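Local coordinates for protein myosin-I heavy chain (Dictyostelium discoideum, PDB 5EJR) that works as an actin-based motor in the early steps of phagocytosis and in adhesion, the chain here being its C-terminal MyTH4-FERM tail module, at residues A[325-330]-A[407-412]; A[329-334]-A[342-347]. All coordinates share one frame; numbering follows the deposited sequence.

Interaction 1: residues A[325-330]-A[407-412]; sequences CQIRDE and LMFINL. With EDO (1,2-ethanediol), chain H.
The ring of Phe409 meets helix 317-332 with its edge: the backbone N of Arg328 lies close to the ring plane, 3.7 Å from CE2, while CG2 of Ile327 approaches the same CE2 obliquely at 3.8 Å. Both segments belong to the all-helical central lobe of the FERM domain, where helices 317-332 and 402-416 pass at 51°, their segment axes 10.6 Å apart. Phe409 spans that gap because its CG stands anti to the backbone N (chi1 166°), sending a flat ring between the helices. The Ile327 side chain slides past that of Phe409 through CG2, while its CD1 meets Ile410 CG1 at 3.8 Å, the two isoleucines crossing at about a right angle. Arg328 adds its CB to the ring's rim but carries its guanidinium away, to the carbonyl of Gln371. Glu330 makes a salt bridge to Arg295 through OE1 and a hydrogen bond with Tyr336 through OE2; both oxygens lie 2.7 Å from O2 of a 1,2-ethanediol beside Ile327, probably from the crystallisation liquor. Replacing Glu330 with an alanine would probably deprive Arg295 of this countercharge and Tyr336 of this acceptor. The diol's O2 accepts a fairly straight hydrogen bond from Gln326 NE2 (2.9 Å, 159°).

Interaction 2: residues A[329-334]-A[342-347]; sequences DEWMKG and KDSSII. With EDO (1,2-ethanediol), chain H.
Apolar contact dominates where Trp331 meets Ile347. The methyl CG2 of Ile347 sits over one face of the indole, 3.6 Å from CE2 and displaced toward the rim; measured to the centroid of the five-membered ring it makes a CH-pi contact of 3.9 Å, 27° off the ring normal. The other branch of the isoleucine ends in CD1, which lies 3.9 Å from CH2 of Trp331 and, on the same face, carries the cover on to the outer end of the six-membered ring, at CH2 and CZ3. A beta-branched residue suits this place because its two arms spread along a wide flat partner. With CG anti to the backbone N (chi1 166°), the indole projects from helix 317-332 toward helix 341-355.

The polar contacts are made at the indole's edge. Ser344 OG approaches CH2 of Trp331 in the ring plane at 3.7 Å, and this small hydroxyl is hydrogen-bonded to the carbonyl of Asn340, just before its helix. A bond from NE1 to the carbonyl of Val372 satisfies the N-H of this buried side chain and helps to fix the indole's rotation.

A salt bridge within 329-334 joins Lys333 NZ to Asp329 OD1 at 2.8 Å, on the syn side of the carboxylate, one helical turn back; Asp343 on the other helix pairs with Lys416.

Backbone bonds finish the helix. Gly334, with phi 75°, a value glycine adopts readily, closes its C-terminal end in a Schellman motif. The whole is two consecutive helices of the alpha-helical FERM central lobe, joined by a short loop and packed through Trp331 on Ile347.

Overall arrangement
Interactions 1 and 2 both build on helix 317-332, sharing Asp329 and Glu330, and their centres are about 9 Å apart. The first joins it to helix 402-416, distant in sequence, whereas the second joins it to helix 341-355, the next helix but for a short loop. Three of the four touching residues of interaction 1 and all three of interaction 2 are buried, and their cores merge: Phe409 CE1 lies 3.6 Å from Ile347 CG2, and Phe409 CZ lies 4.0 Å from Trp331 CB. Interaction 1 combines a phenyl edge with two isoleucines that cross; interaction 2 lays a methyl over an indole face. The polar ends of Arg328 and Glu330 turn to partners outside the contacts.

Interaction 1: residues A[325-330]-A[407-412]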
loop_
_atom_site.group_PDB
_atom_site.type_symbol
_atom_site.label_atom_id
_atom_site.label_comp_id
_atom_site.label_asym_id
_atom_site.label_seq_id
_atom_site.Cartn_x
_atom_site.Cartn_y
_atom_site.Cartn_z
ATOM N N CYS A 325 -11.128 -7.064 21.610
ATOM C CA CYS A 325 -11.439 -5.717 21.136
ATOM C C CYS A 325 -11.920 -5.739 19.667
ATOM O O CYS A 325 -12.905 -5.082 19.346
ATOM C CB CYS A 325 -10.226 -4.809 21.329
ATOM S SG CYS A 325 -10.488 -3.079 20.860
ATOM N N GLN A 326 -11.267 -6.541 18.799
ATOM C CA GLN A 326 -11.612 -6.649 17.365
ATOM C C GLN A 326 -12.955 -7.355 17.163
ATOM O O GLN A 326 -13.760 -6.876 16.376
ATOM C CB GLN A 326 -10.499 -7.361 16.574
ATOM C CG GLN A 326 -10.797 -7.479 15.090
ATOM C CD GLN A 326 -9.610 -8.037 14.362
ATOM O OE1 GLN A 326 -8.490 -7.585 14.536
ATOM N NE2 GLN A 326 -9.828 -9.050 13.563
ATOM N N ILE A 327 -13.199 -8.455 17.879
ATOM C CA ILE A 327 -14.457 -9.208 17.731
ATOM C C ILE A 327 -15.620 -8.376 18.302
ATOM O O ILE A 327 -16.707 -8.381 17.731
ATOM C CB ILE A 327 -14.332 -10.592 18.413
ATOM C CG1 ILE A 327 -13.208 -11.419 17.702
ATOM C CG2 ILE A 327 -15.686 -11.352 18.370
ATOM C CD1 ILE A 327 -12.615 -12.511 18.616
ATOM N N ARG A 328 -15.379 -7.682 19.426
ATOM C CA ARG A 328 -16.384 -6.823 20.070
ATOM C C ARG A 328 -16.779 -5.696 19.113
ATOM O O ARG A 328 -17.961 -5.417 18.977
ATOM C CB ARG A 328 -15.876 -6.219 21.394
ATOM C CG ARG A 328 -17.057 -5.744 22.279
ATOM C CD ARG A 328 -16.566 -4.760 23.332
ATOM N NE ARG A 328 -17.598 -4.421 24.323
ATOM C CZ ARG A 328 -18.469 -3.416 24.186
ATOM N NH1 ARG A 328 -18.471 -2.674 23.087
ATOM N NH2 ARG A 328 -19.353 -3.157 25.147
ATOM N N ASP A 329 -15.795 -5.088 18.430
ATOM C CA ASP A 329 -16.021 -4.007 17.459
ATOM C C ASP A 329 -16.848 -4.472 16.275
ATOM O O ASP A 329 -17.780 -3.764 15.841
ATOM C CB ASP A 329 -14.692 -3.384 17.022
ATOM C CG ASP A 329 -14.870 -2.305 15.977
ATOM O OD1 ASP A 329 -15.205 -1.166 16.358
ATOM O OD2 ASP A 329 -14.709 -2.613 14.775
ATOM N N GLU A 330 -16.544 -5.692 15.760
ATOM C CA GLU A 330 -17.290 -6.292 14.642
ATOM C C GLU A 330 -18.729 -6.578 15.073
ATOM O O GLU A 330 -19.674 -6.370 14.283
ATOM C CB GLU A 330 -16.603 -7.599 14.186
ATOM C CG GLU A 330 -15.303 -7.313 13.458
ATOM C CD GLU A 330 -14.402 -8.525 13.300
ATOM O OE1 GLU A 330 -13.538 -8.502 12.399
ATOM O OE2 GLU A 330 -14.529 -9.483 14.095
ATOM N N LEU A 407 -13.618 -14.720 26.992
ATOM C CA LEU A 407 -13.569 -16.038 26.346
ATOM C C LEU A 407 -14.974 -16.548 26.056
ATOM O O LEU A 407 -15.194 -17.144 25.006
ATOM C CB LEU A 407 -12.811 -17.063 27.235
ATOM C CG LEU A 407 -11.303 -16.847 27.412
ATOM C CD1 LEU A 407 -10.756 -17.668 28.580
ATOM C CD2 LEU A 407 -10.550 -17.230 26.176
ATOM N N MET A 408 -15.929 -16.289 26.981
ATOM C CA MET A 408 -17.336 -16.688 26.872
ATOM C C MET A 408 -17.966 -15.911 25.710
ATOM O O MET A 408 -18.740 -16.474 24.943
ATOM C CB MET A 408 -18.099 -16.324 28.165
ATOM C CG MET A 408 -17.955 -17.303 29.294
ATOM S SD MET A 408 -18.811 -16.704 30.801
ATOM C CE MET A 408 -20.533 -16.902 30.325
ATOM N N PHE A 409 -17.679 -14.607 25.635
ATOM C CA PHE A 409 -18.183 -13.753 24.551
ATOM C C PHE A 409 -17.670 -14.286 23.196
ATOM O O PHE A 409 -18.466 -14.526 22.297
ATOM C CB PHE A 409 -17.739 -12.298 24.772
ATOM C CG PHE A 409 -17.910 -11.408 23.558
ATOM C CD1 PHE A 409 -19.178 -11.121 23.054
ATOM C CD2 PHE A 409 -16.802 -10.912 22.878
ATOM C CE1 PHE A 409 -19.331 -10.304 21.925
ATOM C CE2 PHE A 409 -16.958 -10.108 21.745
ATOM C CZ PHE A 409 -18.222 -9.826 21.267
ATOM N N ILE A 410 -16.345 -14.541 23.087
ATOM C CA ILE A 410 -15.786 -15.071 21.840
ATOM C C ILE A 410 -16.390 -16.435 21.502
ATOM O O ILE A 410 -16.731 -16.656 20.360
ATOM C CB ILE A 410 -14.238 -15.095 21.847
ATOM C CG1 ILE A 410 -13.681 -13.655 22.029
ATOM C CG2 ILE A 410 -13.724 -15.750 20.560
ATOM C CD1 ILE A 410 -12.261 -13.521 22.619
ATOM N N ASN A 411 -16.567 -17.306 22.493
ATOM C CA ASN A 411 -17.165 -18.624 22.274
ATOM C C ASN A 411 -18.573 -18.504 21.681
ATOM O O ASN A 411 -18.928 -19.217 20.751
ATOM C CB ASN A 411 -17.202 -19.437 23.585
ATOM C CG ASN A 411 -17.814 -20.815 23.390
ATOM O OD1 ASN A 411 -17.363 -21.653 22.583
ATOM N ND2 ASN A 411 -18.902 -21.037 24.058
ATOM N N LEU A 412 -19.377 -17.602 22.237
ATOM C CA LEU A 412 -20.745 -17.409 21.749
ATOM C C LEU A 412 -20.803 -16.869 20.338
ATOM O O LEU A 412 -21.496 -17.437 19.516
ATOM C CB LEU A 412 -21.523 -16.546 22.728
ATOM C CG LEU A 412 -22.022 -17.384 23.873
ATOM C CD1 LEU A 412 -22.192 -16.562 25.102
ATOM C CD2 LEU A 412 -23.303 -18.126 23.487
HETATM C C1 EDO H . -13.399 -12.891 13.431
HETATM O O1 EDO H . -13.601 -12.865 12.034
HETATM C C2 EDO H . -12.343 -11.892 14.000
HETATM O O2 EDO H . -12.199 -10.673 13.295
#

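Interaction 2: residues A[329-334]-A[342-347]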
loop_
_atom_site.group_PDB
_atom_site.type_symbol
_atom_site.label_atom_id
_atom_site.label_comp_id
_atom_site.label_asym_id
_atom_site.label_seq_id
_atom_site.Cartn_x
_atom_site.Cartn_y
_atom_site.Cartn_z
ATOM N N ASP A 329 -15.795 -5.088 18.430
ATOM C CA ASP A 329 -16.021 -4.007 17.459
ATOM C C ASP A 329 -16.848 -4.472 16.275
ATOM O O ASP A 329 -17.780 -3.764 15.841
ATOM C CB ASP A 329 -14.692 -3.384 17.022
ATOM C CG ASP A 329 -14.870 -2.305 15.977
ATOM O OD1 ASP A 329 -15.205 -1.166 16.358
ATOM O OD2 ASP A 329 -14.709 -2.613 14.775
ATOM N N GLU A 330 -16.544 -5.692 15.760
ATOM C CA GLU A 330 -17.290 -6.292 14.642
ATOM C C GLU A 330 -18.729 -6.578 15.073
ATOM O O GLU A 330 -19.674 -6.370 14.283
ATOM C CB GLU A 330 -16.603 -7.599 14.186
ATOM C CG GLU A 330 -15.303 -7.313 13.458
ATOM C CD GLU A 330 -14.402 -8.525 13.300
ATOM O OE1 GLU A 330 -13.538 -8.502 12.399
ATOM O OE2 GLU A 330 -14.529 -9.483 14.095
ATOM N N TRP A 331 -18.892 -7.081 16.319
ATOM C CA TRP A 331 -20.214 -7.309 16.899
ATOM C C TRP A 331 -20.953 -5.952 16.958
ATOM O O TRP A 331 -22.119 -5.891 16.561
ATOM C CB TRP A 331 -20.096 -7.859 18.319
ATOM C CG TRP A 331 -21.369 -7.813 19.129
ATOM C CD1 TRP A 331 -21.646 -6.980 20.175
ATOM C CD2 TRP A 331 -22.543 -8.602 18.918
ATOM N NE1 TRP A 331 -22.925 -7.209 20.637
ATOM C CE2 TRP A 331 -23.507 -8.188 19.866
ATOM C CE3 TRP A 331 -22.892 -9.603 17.987
ATOM C CZ2 TRP A 331 -24.768 -8.802 19.973
ATOM C CZ3 TRP A 331 -24.141 -10.209 18.090
ATOM C CH2 TRP A 331 -25.085 -9.767 19.040
ATOM N N MET A 332 -20.288 -4.893 17.445
ATOM C CA MET A 332 -20.943 -3.569 17.573
ATOM C C MET A 332 -21.266 -2.891 16.227
ATOM O O MET A 332 -22.147 -2.035 16.188
ATOM C CB MET A 332 -20.167 -2.620 18.487
ATOM C CG MET A 332 -20.307 -2.973 19.958
ATOM S SD MET A 332 -21.985 -3.303 20.595
ATOM C CE MET A 332 -22.754 -1.631 20.540
ATOM N N LYS A 333 -20.570 -3.288 15.145
ATOM C CA LYS A 333 -20.795 -2.815 13.771
ATOM C C LYS A 333 -21.824 -3.676 13.034
ATOM O O LYS A 333 -22.086 -3.446 11.855
ATOM C CB LYS A 333 -19.488 -2.778 12.986
ATOM C CG LYS A 333 -18.641 -1.556 13.256
ATOM C CD LYS A 333 -17.235 -1.817 12.712
ATOM C CE LYS A 333 -16.362 -0.585 12.751
ATOM N NZ LYS A 333 -16.343 0.024 14.111
ATOM N N GLY A 334 -22.410 -4.645 13.719
ATOM C CA GLY A 334 -23.452 -5.493 13.149
ATOM C C GLY A 334 -22.956 -6.545 12.172
ATOM O O GLY A 334 -23.747 -7.075 11.394
ATOM N N LYS A 342 -32.547 -14.315 21.876
ATOM C CA LYS A 342 -32.061 -14.934 23.125
ATOM C C LYS A 342 -30.519 -14.943 23.138
ATOM O O LYS A 342 -29.933 -14.481 24.104
ATOM C CB LYS A 342 -32.622 -16.352 23.321
ATOM C CG LYS A 342 -32.310 -16.895 24.724
ATOM C CD LYS A 342 -32.777 -18.322 24.939
ATOM C CE LYS A 342 -32.498 -18.795 26.352
ATOM N NZ LYS A 342 -31.091 -19.241 26.533
ATOM N N ASP A 343 -29.872 -15.392 22.048
ATOM C CA ASP A 343 -28.411 -15.394 21.925
ATOM C C ASP A 343 -27.852 -13.990 22.041
ATOM O O ASP A 343 -26.803 -13.803 22.671
ATOM C CB ASP A 343 -27.970 -16.001 20.576
ATOM C CG ASP A 343 -28.331 -17.468 20.379
ATOM O OD1 ASP A 343 -28.552 -18.170 21.396
ATOM O OD2 ASP A 343 -28.390 -17.915 19.203
ATOM N N SER A 344 -28.546 -12.986 21.439
ATOM C CA SER A 344 -28.053 -11.603 21.493
ATOM C C SER A 344 -28.135 -11.050 22.899
ATOM O O SER A 344 -27.274 -10.267 23.297
ATOM C CB SER A 344 -28.835 -10.699 20.541
ATOM O OG SER A 344 -28.586 -11.035 19.185
ATOM N N SER A 345 -29.208 -11.393 23.615
ATOM C CA SER A 345 -29.457 -10.987 25.011
ATOM C C SER A 345 -28.393 -11.609 25.917
ATOM O O SER A 345 -27.965 -10.981 26.872
ATOM C CB SER A 345 -30.841 -11.467 25.444
ATOM O OG SER A 345 -31.813 -10.622 24.851
ATOM N N ILE A 346 -27.960 -12.844 25.617
ATOM C CA ILE A 346 -26.881 -13.499 26.407
ATOM C C ILE A 346 -25.578 -12.728 26.160
ATOM O O ILE A 346 -24.836 -12.457 27.103
ATOM C CB ILE A 346 -26.762 -15.026 26.048
ATOM C CG1 ILE A 346 -27.996 -15.793 26.566
ATOM C CG2 ILE A 346 -25.462 -15.654 26.641
ATOM C CD1 ILE A 346 -28.306 -17.184 25.857
ATOM N N ILE A 347 -25.326 -12.338 24.883
ATOM C CA ILE A 347 -24.128 -11.583 24.507
ATOM C C ILE A 347 -24.135 -10.247 25.211
ATOM O O ILE A 347 -23.152 -9.876 25.838
ATOM C CB ILE A 347 -23.954 -11.467 22.963
ATOM C CG1 ILE A 347 -23.596 -12.869 22.365
ATOM C CG2 ILE A 347 -22.856 -10.433 22.605
ATOM C CD1 ILE A 347 -23.980 -13.042 20.809
HETATM C C1 EDO H . -13.399 -12.891 13.431
HETATM O O1 EDO H . -13.601 -12.865 12.034
HETATM C C2 EDO H . -12.343 -11.892 14.000
HETATM O O2 EDO H . -12.199 -10.673 13.295
#